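Local atomic coordinates of virulence factor (Pectobacterium carotovorum, PDB entry 2W3Y), a protein that acts as a virulence factor toward Drosophila, is S-palmitoylated and binds to lipid vesicles. Residues Q48-P53 with D176-T181; D108-E113 with V221-G226; G134-G139 with N267-N272. One frame throughout, in Å; residues are numbered along the deposited sequence.

Contact 1: residues Q48-P53 with D176-T181; sequences QFNEAP and DLFQDT
Phe49 and Asp176 form a parallel bridge where strand 40-49 ends beside strand 166-179 in the large mixed sheet of the Evf fold. Just past the bridge, Leu177 N donates to Phe49 O at 3.2 Å. The chain of 48-53 then parts from strand 166-179, and side chains take over this pairing. Asn50 ND2 gives a nearly straight bond to Leu177 O, 3.2 Å long, with an N-H...O angle of 164°. The acceptor lies close to the amide plane of Asn50. The same nitrogen also bonds Val269 O, so the amide ties the ends of these two strands to the segment 267-272. It stands nearly upright to the Phe178 ring, the two planes 84° apart.

Leu177 carries most of the apolar contact. Its chi2 of 118° is off the usual staggered values and turns the two methyls to different neighbours. CD1 lies 3.4 Å from Asn50 O and also meets Gln48 NE2. CD2 reaches Ala52 CB at 3.6 Å and more loosely touches Pro53 CD. The extended Gln48 chain brings NE2 to Asn50 O at 3.0 Å, a bond that braces the backbone as it departs from the strand. On the face shared by Phe49 and Asp176, the two side chains run side by side. Asp176 OD1 meets the ring edge in plane, 3.4 Å from Phe49 CD2. Phe178 CZ packs on Phe49 CB at 3.8 Å.

Asp176 OD2 is held by a salt bridge to Arg190 and a hydrogen bond from Tyr275. Helix 57-81 covers Gln48, Ala52 and Leu177 through Val60, while strand 185-198 flanks Asp176 and Phe178.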
ATOM      1  N   GLN A  48       7.881   5.707   4.518  1.00 21.40           N
ATOM      2  CA  GLN A  48       9.084   6.380   4.055  1.00 20.88           C
ATOM      3  C   GLN A  48      10.293   5.772   4.732  1.00 20.47           C
ATOM      4  O   GLN A  48      10.333   5.671   5.956  1.00 21.02           O
ATOM      5  CB  GLN A  48       9.013   7.884   4.302  1.00 19.93           C
ATOM      6  CG  GLN A  48      10.248   8.595   3.754  1.00 20.71           C
ATOM      7  CD  GLN A  48      10.225  10.094   3.970  1.00 22.21           C
ATOM      8  OE1 GLN A  48       9.158  10.715   4.020  1.00 21.32           O
ATOM      9  NE2 GLN A  48      11.410  10.686   4.102  1.00 20.82           N
ATOM     10  N   PHE A  49      11.274   5.364   3.935  1.00 20.84           N
ATOM     11  CA  PHE A  49      12.477   4.749   4.466  1.00 21.46           C
ATOM     12  C   PHE A  49      13.613   5.753   4.468  1.00 21.95           C
ATOM     13  O   PHE A  49      14.150   6.083   3.416  1.00 22.33           O
ATOM     14  CB  PHE A  49      12.853   3.479   3.680  1.00 21.01           C
ATOM     15  CG  PHE A  49      11.774   2.444   3.676  1.00 20.76           C
ATOM     16  CD1 PHE A  49      11.307   1.894   4.876  1.00 20.30           C
ATOM     17  CD2 PHE A  49      11.192   2.039   2.473  1.00 23.87           C
ATOM     18  CE1 PHE A  49      10.284   0.923   4.878  1.00 21.72           C
ATOM     19  CE2 PHE A  49      10.176   1.081   2.463  1.00 23.93           C
ATOM     20  CZ  PHE A  49       9.722   0.525   3.660  1.00 22.04           C
ATOM     21  N   ASN A  50      13.929   6.242   5.670  1.00 23.15           N
ATOM     22  CA  ASN A  50      14.966   7.260   5.930  1.00 23.78           C
ATOM     23  C   ASN A  50      14.528   8.676   5.598  1.00 24.45           C
ATOM     24  O   ASN A  50      13.806   8.898   4.640  1.00 23.51           O
ATOM     25  CB  ASN A  50      16.283   6.927   5.209  1.00 24.13           C
ATOM     26  CG  ASN A  50      16.859   5.593   5.632  1.00 23.75           C
ATOM     27  OD1 ASN A  50      16.891   5.271   6.817  1.00 23.76           O
ATOM     28  ND2 ASN A  50      17.331   4.813   4.658  1.00 23.27           N
ATOM     29  N   GLU A  51      14.974   9.628   6.416  1.00 25.91           N
ATOM     30  CA  GLU A  51      14.787  11.044   6.128  1.00 27.76           C
ATOM     31  C   GLU A  51      15.550  11.390   4.859  1.00 28.29           C
ATOM     32  O   GLU A  51      16.630  10.849   4.607  1.00 28.64           O
ATOM     33  CB  GLU A  51      15.274  11.912   7.297  1.00 28.14           C
ATOM     34  CG  GLU A  51      14.365  11.889   8.543  1.00 29.94           C
ATOM     35  CD  GLU A  51      13.219  12.902   8.476  1.00 33.79           C
ATOM     36  OE1 GLU A  51      13.101  13.633   7.457  1.00 35.61           O
ATOM     37  OE2 GLU A  51      12.420  12.968   9.443  1.00 35.92           O
ATOM     38  N   ALA A  52      14.954  12.261   4.056  1.00 28.90           N
ATOM     39  CA  ALA A  52      15.548  12.749   2.822  1.00 30.23           C
ATOM     40  C   ALA A  52      16.642  13.782   3.119  1.00 31.03           C
ATOM     41  O   ALA A  52      16.528  14.524   4.089  1.00 30.71           O
ATOM     42  CB  ALA A  52      14.471  13.367   1.948  1.00 29.51           C
ATOM     43  N   PRO A  53      17.714  13.808   2.293  1.00 32.13           N
ATOM     44  CA  PRO A  53      18.670  14.910   2.367  1.00 32.39           C
ATOM     45  C   PRO A  53      18.020  16.220   1.939  1.00 32.35           C
ATOM     46  O   PRO A  53      17.024  16.220   1.205  1.00 31.81           O
ATOM     47  CB  PRO A  53      19.763  14.506   1.370  1.00 32.69           C
ATOM     48  CG  PRO A  53      19.097  13.567   0.425  1.00 32.88           C
ATOM     49  CD  PRO A  53      18.093  12.826   1.258  1.00 32.46           C
ATOM     50  N   ASP A 176      11.509   5.514  -0.926  1.00 22.01           N
ATOM     51  CA  ASP A 176      12.852   5.004  -0.662  1.00 22.56           C
ATOM     52  C   ASP A 176      13.897   6.089  -0.803  1.00 22.66           C
ATOM     53  O   ASP A 176      14.038   6.669  -1.869  1.00 22.39           O
ATOM     54  CB  ASP A 176      13.264   3.891  -1.643  1.00 22.42           C
ATOM     55  CG  ASP A 176      12.243   2.777  -1.769  1.00 23.82           C
ATOM     56  OD1 ASP A 176      11.392   2.602  -0.872  1.00 25.08           O
ATOM     57  OD2 ASP A 176      12.306   2.083  -2.801  1.00 26.08           O
ATOM     58  N   LEU A 177      14.648   6.317   0.273  1.00 22.86           N
ATOM     59  CA  LEU A 177      15.804   7.230   0.259  1.00 23.66           C
ATOM     60  C   LEU A 177      17.039   6.441   0.620  1.00 23.59           C
ATOM     61  O   LEU A 177      17.388   6.326   1.786  1.00 24.35           O
ATOM     62  CB  LEU A 177      15.579   8.407   1.225  1.00 23.23           C
ATOM     63  CG  LEU A 177      14.454   9.169   0.538  1.00 25.23           C
ATOM     64  CD1 LEU A 177      13.162   9.265   1.349  1.00 23.05           C
ATOM     65  CD2 LEU A 177      14.924  10.465  -0.129  1.00 23.62           C
ATOM     66  N   PHE A 178      17.662   5.862  -0.398  1.00 24.35           N
ATOM     67  CA  PHE A 178      18.771   4.946  -0.237  1.00 25.30           C
ATOM     68  C   PHE A 178      19.930   5.416  -1.106  1.00 26.64           C
ATOM     69  O   PHE A 178      19.730   6.136  -2.096  1.00 26.41           O
ATOM     70  CB  PHE A 178      18.381   3.533  -0.721  1.00 24.91           C
ATOM     71  CG  PHE A 178      17.333   2.843   0.121  1.00 24.15           C
ATOM     72  CD1 PHE A 178      17.452   2.782   1.518  1.00 23.95           C
ATOM     73  CD2 PHE A 178      16.248   2.219  -0.486  1.00 25.37           C
ATOM     74  CE1 PHE A 178      16.489   2.130   2.298  1.00 23.02           C
ATOM     75  CE2 PHE A 178      15.281   1.560   0.283  1.00 23.09           C
ATOM     76  CZ  PHE A 178      15.404   1.524   1.679  1.00 24.37           C
ATOM     77  N   GLN A 179      21.127   4.953  -0.768  1.00 28.69           N
ATOM     78  CA  GLN A 179      22.336   5.233  -1.547  1.00 30.89           C
ATOM     79  C   GLN A 179      22.487   4.327  -2.765  1.00 31.96           C
ATOM     80  O   GLN A 179      22.360   3.092  -2.649  1.00 32.64           O
ATOM     81  CB  GLN A 179      23.568   5.046  -0.670  1.00 31.23           C
ATOM     82  CG  GLN A 179      23.850   6.155   0.297  1.00 33.57           C
ATOM     83  CD  GLN A 179      24.987   5.795   1.233  1.00 36.83           C
ATOM     84  OE1 GLN A 179      26.154   5.815   0.845  1.00 40.03           O
ATOM     85  NE2 GLN A 179      24.649   5.440   2.469  1.00 37.69           N
ATOM     86  N   ASP A 180      22.772   4.922  -3.924  1.00 32.46           N
ATOM     87  CA  ASP A 180      23.275   4.151  -5.076  1.00 33.38           C
ATOM     88  C   ASP A 180      24.707   3.641  -4.823  1.00 33.74           C
ATOM     89  O   ASP A 180      25.268   3.870  -3.746  1.00 34.06           O
ATOM     90  CB  ASP A 180      23.130   4.921  -6.410  1.00 33.29           C
ATOM     91  CG  ASP A 180      24.049   6.161  -6.528  1.00 33.31           C
ATOM     92  OD1 ASP A 180      25.120   6.237  -5.886  1.00 29.89           O
ATOM     93  OD2 ASP A 180      23.682   7.067  -7.310  1.00 33.67           O
ATOM     94  N   THR A 181      25.284   2.934  -5.796  1.00 34.85           N
ATOM     95  CA  THR A 181      26.639   2.348  -5.661  1.00 35.88           C
ATOM     96  C   THR A 181      27.731   3.409  -5.469  1.00 35.93           C
ATOM     97  O   THR A 181      28.767   3.158  -4.832  1.00 36.95           O
ATOM     98  CB  THR A 181      27.002   1.458  -6.882  1.00 36.36           C
ATOM     99  OG1 THR A 181      25.866   0.673  -7.258  1.00 37.35           O
ATOM    100  CG2 THR A 181      28.161   0.510  -6.545  1.00 36.74           C
TER

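Contact 2: residues D108-E113 with V221-G226; sequences DPIKGE and VDTVGG
Ile110 and Gly225 are an antiparallel hydrogen-bonded pair between strands 109-121 and 214-228 in the mixed sheet of the Evf fold. The short segments run almost exactly antiparallel, with axes 4.7 Å apart. Ile110 N donates to Gly225 O at 2.9 Å. The return bond, from Gly225 N to Ile110 O, is weak.

The Ile110 side chain can be followed outward. CB starts on the sheet face that also carries Thr223. CG1 lies between the backbone N and the carbonyl carbon (chi1 62°) and touches Gly225 O. From there CD1 comes over the opposite backbone, 3.6 Å from Gly225 N and close to Val224 C. It also meets Thr223 OG1 at 3.8 Å. Gly225 has no side chain, and the methyl lies directly against its main chain. Leu192 of strand 185-198 packs on Ile110 as well.

Farther along, Gly112 O accepts two bonds from one residue. Thr223 N reaches it at 3.0 Å and Thr223 OG1 at 2.9 Å, from opposite faces of the carbonyl plane. The hydroxyl thus fastens the strand at Gly112, whose positive phi of 93° is easily borne by glycine.

Glu113 and Asp222 form a non-hydrogen-bonded pair on the other face. Glu113 CG touches Val221 O at 3.3 Å. Glu113 OE2 and Asp222 OD1 are 4.0 Å apart, with their carboxylate planes nearly parallel.

The Val221 side chain is near the bound palmitic acid, so this end of strand 214-228 lies close to the lipid. At the other end of the contact from Ile110 and on the opposite face, the two carboxylates, if both charged, would probably repel each other. The two bonds from Thr223 to Gly112 O join the strands next to this pair.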
ATOM      1  N   ASP A 108       8.949   0.471 -14.453  1.00 31.93           N
ATOM      2  CA  ASP A 108       9.363  -0.808 -13.846  1.00 32.22           C
ATOM      3  C   ASP A 108       8.193  -1.582 -13.226  1.00 31.73           C
ATOM      4  O   ASP A 108       8.169  -1.836 -12.012  1.00 31.51           O
ATOM      5  CB  ASP A 108      10.490  -0.603 -12.823  1.00 32.75           C
ATOM      6  CG  ASP A 108      11.783  -0.113 -13.462  1.00 35.40           C
ATOM      7  OD1 ASP A 108      12.071  -0.458 -14.637  1.00 37.73           O
ATOM      8  OD2 ASP A 108      12.518   0.616 -12.780  1.00 36.72           O
ATOM      9  N   PRO A 109       7.219  -1.969 -14.056  1.00 31.84           N
ATOM     10  CA  PRO A 109       6.061  -2.676 -13.486  1.00 31.93           C
ATOM     11  C   PRO A 109       6.465  -3.993 -12.812  1.00 31.77           C
ATOM     12  O   PRO A 109       7.377  -4.682 -13.278  1.00 31.93           O
ATOM     13  CB  PRO A 109       5.167  -2.939 -14.710  1.00 32.15           C
ATOM     14  CG  PRO A 109       6.080  -2.824 -15.899  1.00 32.21           C
ATOM     15  CD  PRO A 109       7.119  -1.820 -15.522  1.00 31.84           C
ATOM     16  N   ILE A 110       5.814  -4.318 -11.701  1.00 31.55           N
ATOM     17  CA  ILE A 110       6.000  -5.617 -11.083  1.00 31.70           C
ATOM     18  C   ILE A 110       4.656  -6.359 -10.974  1.00 31.39           C
ATOM     19  O   ILE A 110       3.596  -5.743 -10.917  1.00 30.58           O
ATOM     20  CB  ILE A 110       6.786  -5.557  -9.709  1.00 31.81           C
ATOM     21  CG1 ILE A 110       6.044  -4.745  -8.652  1.00 31.73           C
ATOM     22  CG2 ILE A 110       8.212  -4.998  -9.893  1.00 33.39           C
ATOM     23  CD1 ILE A 110       5.032  -5.542  -7.878  1.00 29.39           C
ATOM     24  N   LYS A 111       4.723  -7.684 -10.968  1.00 32.05           N
ATOM     25  CA  LYS A 111       3.535  -8.535 -10.898  1.00 33.46           C
ATOM     26  C   LYS A 111       3.931  -9.919 -10.389  1.00 33.51           C
ATOM     27  O   LYS A 111       5.110 -10.173 -10.138  1.00 33.78           O
ATOM     28  CB  LYS A 111       2.818  -8.610 -12.267  1.00 33.29           C
ATOM     29  CG  LYS A 111       3.741  -8.922 -13.444  1.00 34.67           C
ATOM     30  CD  LYS A 111       2.968  -9.344 -14.685  1.00 35.38           C
ATOM     31  CE  LYS A 111       3.905  -9.825 -15.801  1.00 37.06           C
ATOM     32  NZ  LYS A 111       4.582 -11.113 -15.443  1.00 38.23           N
ATOM     33  N   GLY A 112       2.951 -10.803 -10.226  1.00 34.08           N
ATOM     34  CA  GLY A 112       3.218 -12.192  -9.852  1.00 34.58           C
ATOM     35  C   GLY A 112       3.162 -12.447  -8.357  1.00 35.05           C
ATOM     36  O   GLY A 112       2.904 -11.539  -7.570  1.00 35.25           O
ATOM     37  N   GLU A 113       3.407 -13.686  -7.956  1.00 35.87           N
ATOM     38  CA  GLU A 113       3.319 -14.041  -6.538  1.00 37.35           C
ATOM     39  C   GLU A 113       4.639 -13.841  -5.796  1.00 36.77           C
ATOM     40  O   GLU A 113       5.724 -14.036  -6.353  1.00 36.50           O
ATOM     41  CB  GLU A 113       2.798 -15.479  -6.333  1.00 37.47           C
ATOM     42  CG  GLU A 113       2.206 -15.703  -4.919  1.00 39.36           C
ATOM     43  CD  GLU A 113       1.422 -17.004  -4.756  1.00 40.34           C
ATOM     44  OE1 GLU A 113       1.911 -18.079  -5.212  1.00 43.56           O
ATOM     45  OE2 GLU A 113       0.321 -16.943  -4.143  1.00 42.98           O
ATOM     46  N   VAL A 221       1.268 -14.241  -1.356  1.00 22.68           N
ATOM     47  CA  VAL A 221       0.912 -12.838  -1.570  1.00 22.28           C
ATOM     48  C   VAL A 221       0.977 -12.502  -3.060  1.00 22.38           C
ATOM     49  O   VAL A 221       2.042 -12.606  -3.671  1.00 23.74           O
ATOM     50  CB  VAL A 221       1.844 -11.888  -0.757  1.00 22.21           C
ATOM     51  CG1 VAL A 221       1.358 -10.455  -0.845  1.00 21.12           C
ATOM     52  CG2 VAL A 221       1.975 -12.378   0.742  1.00 21.57           C
ATOM     53  N   ASP A 222      -0.154 -12.104  -3.634  1.00 22.40           N
ATOM     54  CA  ASP A 222      -0.221 -11.624  -5.020  1.00 23.07           C
ATOM     55  C   ASP A 222       0.188 -10.156  -5.061  1.00 22.60           C
ATOM     56  O   ASP A 222      -0.234  -9.377  -4.202  1.00 22.13           O
ATOM     57  CB  ASP A 222      -1.645 -11.727  -5.543  1.00 23.92           C
ATOM     58  CG  ASP A 222      -2.139 -13.147  -5.624  1.00 28.79           C
ATOM     59  OD1 ASP A 222      -1.425 -14.004  -6.190  1.00 32.97           O
ATOM     60  OD2 ASP A 222      -3.263 -13.396  -5.124  1.00 37.03           O
ATOM     61  N   THR A 223       1.002  -9.781  -6.044  1.00 22.62           N
ATOM     62  CA  THR A 223       1.580  -8.440  -6.089  1.00 22.98           C
ATOM     63  C   THR A 223       1.354  -7.724  -7.417  1.00 23.36           C
ATOM     64  O   THR A 223       1.365  -8.344  -8.493  1.00 24.47           O
ATOM     65  CB  THR A 223       3.117  -8.422  -5.724  1.00 22.99           C
ATOM     66  OG1 THR A 223       3.904  -8.964  -6.792  1.00 25.06           O
ATOM     67  CG2 THR A 223       3.419  -9.206  -4.439  1.00 22.68           C
ATOM     68  N   VAL A 224       1.162  -6.412  -7.330  1.00 22.99           N
ATOM     69  CA  VAL A 224       1.099  -5.515  -8.491  1.00 23.36           C
ATOM     70  C   VAL A 224       1.612  -4.143  -8.030  1.00 23.46           C
ATOM     71  O   VAL A 224       1.448  -3.760  -6.864  1.00 21.96           O
ATOM     72  CB  VAL A 224      -0.317  -5.447  -9.145  1.00 23.82           C
ATOM     73  CG1 VAL A 224      -1.280  -4.600  -8.337  1.00 23.42           C
ATOM     74  CG2 VAL A 224      -0.236  -4.942 -10.607  1.00 24.44           C
ATOM     75  N   GLY A 225       2.276  -3.437  -8.934  1.00 23.68           N
ATOM     76  CA  GLY A 225       2.859  -2.151  -8.588  1.00 24.53           C
ATOM     77  C   GLY A 225       3.814  -1.589  -9.616  1.00 24.94           C
ATOM     78  O   GLY A 225       4.094  -2.213 -10.641  1.00 25.26           O
ATOM     79  N   GLY A 226       4.320  -0.391  -9.331  1.00 24.65           N
ATOM     80  CA  GLY A 226       5.300   0.239 -10.193  1.00 24.69           C
ATOM     81  C   GLY A 226       5.966   1.397  -9.496  1.00 24.11           C
ATOM     82  O   GLY A 226       5.595   1.759  -8.381  1.00 23.54           O
TER

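Contact 3: residues G134-G139 with N267-N272; sequences GNVIAG and NGVKPN
Ile137 CG1 is anti to the carbonyl carbon (chi1 -59°), and Asn272 CG sits between the backbone N and the carbonyl carbon (chi1 75°). Ile137 CG1 comes to 3.8 Å from Asn272 CB. Asn272 CG is brought against the Asn135 peptide, and chi2 of 10° sets the turn of the amide. The motif is a small two-stranded antiparallel sheet, 136-137 with 270-271. It follows directly on helix 125-134, and Asn135, with positive phi, is the residue at which the chain leaves the helix.

Three backbone bonds join the segments. Ile137 and Lys270 are a hydrogen-bonded pair: Ile137 N donates to Lys270 O at 2.7 Å, and Lys270 N to Ile137 O at 3.2 Å. Beyond the non-hydrogen-bonded pair Val136 and Pro271, Asn272 N reaches Asn135 O at 3.0 Å. Asn272 OD1 bonds Asn274 N, which helps fix the amide.

On one face, the Lys270 chain bends at its outer torsions and brings NZ to 3.3 Å from Ile137 CD1. This end of the contact is exposed. On the buried side, Val269 CG1 packs on Val136 CB at 3.6 Å. Phe49 and Phe178 touch both valines, so the little sheet rests on the ends of two strands of the large one.

Four waters bridge polar groups of the two segments. One joins Ile137 O to Gly268 O, and another links Gly139 N with Asn267 O. The Asn272 ND2 group donates to two more. The first donates in turn to Asn135 OD1. The second donates to Val136 O, with 2.6 Å from the water oxygen to Val136 O.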
ATOM      1  N   GLY A 134       8.672  -3.707   1.882  1.00 21.68           N
ATOM      2  CA  GLY A 134       9.617  -2.810   1.232  1.00 22.17           C
ATOM      3  C   GLY A 134      10.857  -3.388   0.571  1.00 23.31           C
ATOM      4  O   GLY A 134      11.562  -2.654  -0.133  1.00 24.28           O
ATOM      5  N   ASN A 135      11.129  -4.686   0.779  1.00 23.55           N
ATOM      6  CA  ASN A 135      12.450  -5.297   0.473  1.00 23.60           C
ATOM      7  C   ASN A 135      13.614  -4.579   1.178  1.00 23.44           C
ATOM      8  O   ASN A 135      14.582  -4.151   0.532  1.00 22.94           O
ATOM      9  CB  ASN A 135      12.718  -5.370  -1.030  1.00 24.11           C
ATOM     10  CG  ASN A 135      11.783  -6.305  -1.741  1.00 25.80           C
ATOM     11  OD1 ASN A 135      11.342  -7.309  -1.183  1.00 25.91           O
ATOM     12  ND2 ASN A 135      11.495  -5.998  -2.993  1.00 27.67           N
ATOM     13  N   VAL A 136      13.507  -4.490   2.505  1.00 22.54           N
ATOM     14  CA  VAL A 136      14.412  -3.688   3.314  1.00 22.53           C
ATOM     15  C   VAL A 136      14.895  -4.442   4.545  1.00 23.05           C
ATOM     16  O   VAL A 136      14.261  -5.406   5.003  1.00 22.33           O
ATOM     17  CB  VAL A 136      13.790  -2.296   3.758  1.00 21.63           C
ATOM     18  CG1 VAL A 136      13.426  -1.425   2.553  1.00 20.21           C
ATOM     19  CG2 VAL A 136      12.584  -2.459   4.689  1.00 21.49           C
ATOM     20  N   ILE A 137      16.048  -4.007   5.051  1.00 23.31           N
ATOM     21  CA  ILE A 137      16.484  -4.335   6.407  1.00 24.13           C
ATOM     22  C   ILE A 137      16.139  -3.115   7.272  1.00 24.74           C
ATOM     23  O   ILE A 137      16.714  -2.035   7.103  1.00 23.49           O
ATOM     24  CB  ILE A 137      17.987  -4.668   6.456  1.00 24.76           C
ATOM     25  CG1 ILE A 137      18.280  -5.854   5.520  1.00 26.06           C
ATOM     26  CG2 ILE A 137      18.441  -4.987   7.896  1.00 25.11           C
ATOM     27  CD1 ILE A 137      19.700  -5.979   5.091  1.00 29.75           C
ATOM     28  N   ALA A 138      15.165  -3.293   8.161  1.00 25.52           N
ATOM     29  CA  ALA A 138      14.667  -2.219   9.008  1.00 26.31           C
ATOM     30  C   ALA A 138      15.468  -2.137  10.296  1.00 27.01           C
ATOM     31  O   ALA A 138      16.167  -3.073  10.652  1.00 27.31           O
ATOM     32  CB  ALA A 138      13.187  -2.438   9.326  1.00 26.04           C
ATOM     33  N   GLY A 139      15.359  -1.001  10.976  1.00 27.86           N
ATOM     34  CA  GLY A 139      15.889  -0.853  12.325  1.00 28.61           C
ATOM     35  C   GLY A 139      14.722  -0.784  13.295  1.00 28.52           C
ATOM     36  O   GLY A 139      13.968  -1.746  13.444  1.00 28.58           O
ATOM     37  N   ASN A 267      13.635   5.074  10.379  1.00 26.50           N
ATOM     38  CA  ASN A 267      15.035   5.491  10.458  1.00 27.43           C
ATOM     39  C   ASN A 267      16.001   4.316  10.453  1.00 27.15           C
ATOM     40  O   ASN A 267      15.659   3.220  10.926  1.00 27.30           O
ATOM     41  CB  ASN A 267      15.272   6.353  11.707  1.00 28.21           C
ATOM     42  CG  ASN A 267      14.418   7.615  11.716  1.00 29.30           C
ATOM     43  OD1 ASN A 267      14.422   8.390  10.755  1.00 31.66           O
ATOM     44  ND2 ASN A 267      13.670   7.818  12.797  1.00 30.34           N
ATOM     45  N   GLY A 268      17.201   4.562   9.922  1.00 26.93           N
ATOM     46  CA  GLY A 268      18.280   3.569   9.854  1.00 27.48           C
ATOM     47  C   GLY A 268      17.985   2.379   8.956  1.00 27.61           C
ATOM     48  O   GLY A 268      18.319   1.246   9.302  1.00 28.65           O
ATOM     49  N   VAL A 269      17.375   2.635   7.797  1.00 27.47           N
ATOM     50  CA  VAL A 269      16.931   1.569   6.879  1.00 27.26           C
ATOM     51  C   VAL A 269      17.873   1.394   5.676  1.00 27.92           C
ATOM     52  O   VAL A 269      18.340   2.370   5.093  1.00 27.35           O
ATOM     53  CB  VAL A 269      15.468   1.832   6.387  1.00 27.18           C
ATOM     54  CG1 VAL A 269      14.903   0.643   5.558  1.00 25.71           C
ATOM     55  CG2 VAL A 269      14.562   2.118   7.574  1.00 25.93           C
ATOM     56  N   LYS A 270      18.138   0.142   5.298  1.00 28.42           N
ATOM     57  CA  LYS A 270      18.843  -0.131   4.049  1.00 28.68           C
ATOM     58  C   LYS A 270      18.113  -1.183   3.211  1.00 28.54           C
ATOM     59  O   LYS A 270      17.314  -1.944   3.756  1.00 28.03           O
ATOM     60  CB  LYS A 270      20.308  -0.521   4.318  1.00 29.43           C
ATOM     61  CG  LYS A 270      20.523  -1.801   5.120  1.00 32.73           C
ATOM     62  CD  LYS A 270      21.940  -2.323   4.879  1.00 38.08           C
ATOM     63  CE  LYS A 270      22.585  -2.858   6.161  1.00 40.63           C
ATOM     64  NZ  LYS A 270      22.107  -4.210   6.592  1.00 42.49           N
ATOM     65  N   PRO A 271      18.377  -1.229   1.881  1.00 28.14           N
ATOM     66  CA  PRO A 271      17.764  -2.264   1.047  1.00 27.95           C
ATOM     67  C   PRO A 271      18.283  -3.661   1.423  1.00 27.64           C
ATOM     68  O   PRO A 271      19.411  -3.800   1.918  1.00 27.06           O
ATOM     69  CB  PRO A 271      18.223  -1.894  -0.379  1.00 28.13           C
ATOM     70  CG  PRO A 271      18.732  -0.481  -0.285  1.00 27.81           C
ATOM     71  CD  PRO A 271      19.272  -0.360   1.091  1.00 28.65           C
ATOM     72  N   ASN A 272      17.446  -4.676   1.240  1.00 27.30           N
ATOM     73  CA  ASN A 272      17.905  -6.058   1.390  1.00 27.21           C
ATOM     74  C   ASN A 272      18.305  -6.630   0.024  1.00 27.94           C
ATOM     75  O   ASN A 272      18.261  -5.918  -0.990  1.00 27.07           O
ATOM     76  CB  ASN A 272      16.863  -6.918   2.148  1.00 26.77           C
ATOM     77  CG  ASN A 272      15.636  -7.296   1.311  1.00 25.39           C
ATOM     78  OD1 ASN A 272      15.574  -7.095   0.088  1.00 24.04           O
ATOM     79  ND2 ASN A 272      14.643  -7.875   1.987  1.00 24.68           N
TER
HETATM   80  O   HOH W   1      12.166  -8.878   0.706  1.00 36.67           O
HETATM   81  O   HOH W   2      14.902  -7.966   4.996  1.00 30.73           O
HETATM   82  O   HOH W   3      18.984  -1.545   8.556  1.00 31.88           O
HETATM   83  O   HOH W   4      13.741   1.230  10.740  1.00 28.48           O

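In the fold
From the N terminus, strand 40-49 carries the first of the contact segments. It meets strand 166-179 in contact 1, which closes a loop of 122 residues, mostly helical. Inside that loop, 108-113 and then 134-139 pass by. Contact 2 closes when the chain returns at 221-226, and contact 3 closes last, at 267-272. Each pair of contacts therefore crosses along the chain, and none nests. Contacts 1 and 2 belong to the same mixed sheet, with centres about 22 Å apart. Contact 3 joins the end of helix 125-134 to the C-terminal part of the chain. It touches contact 1, where Phe178 packs on Pro271, but not contact 2.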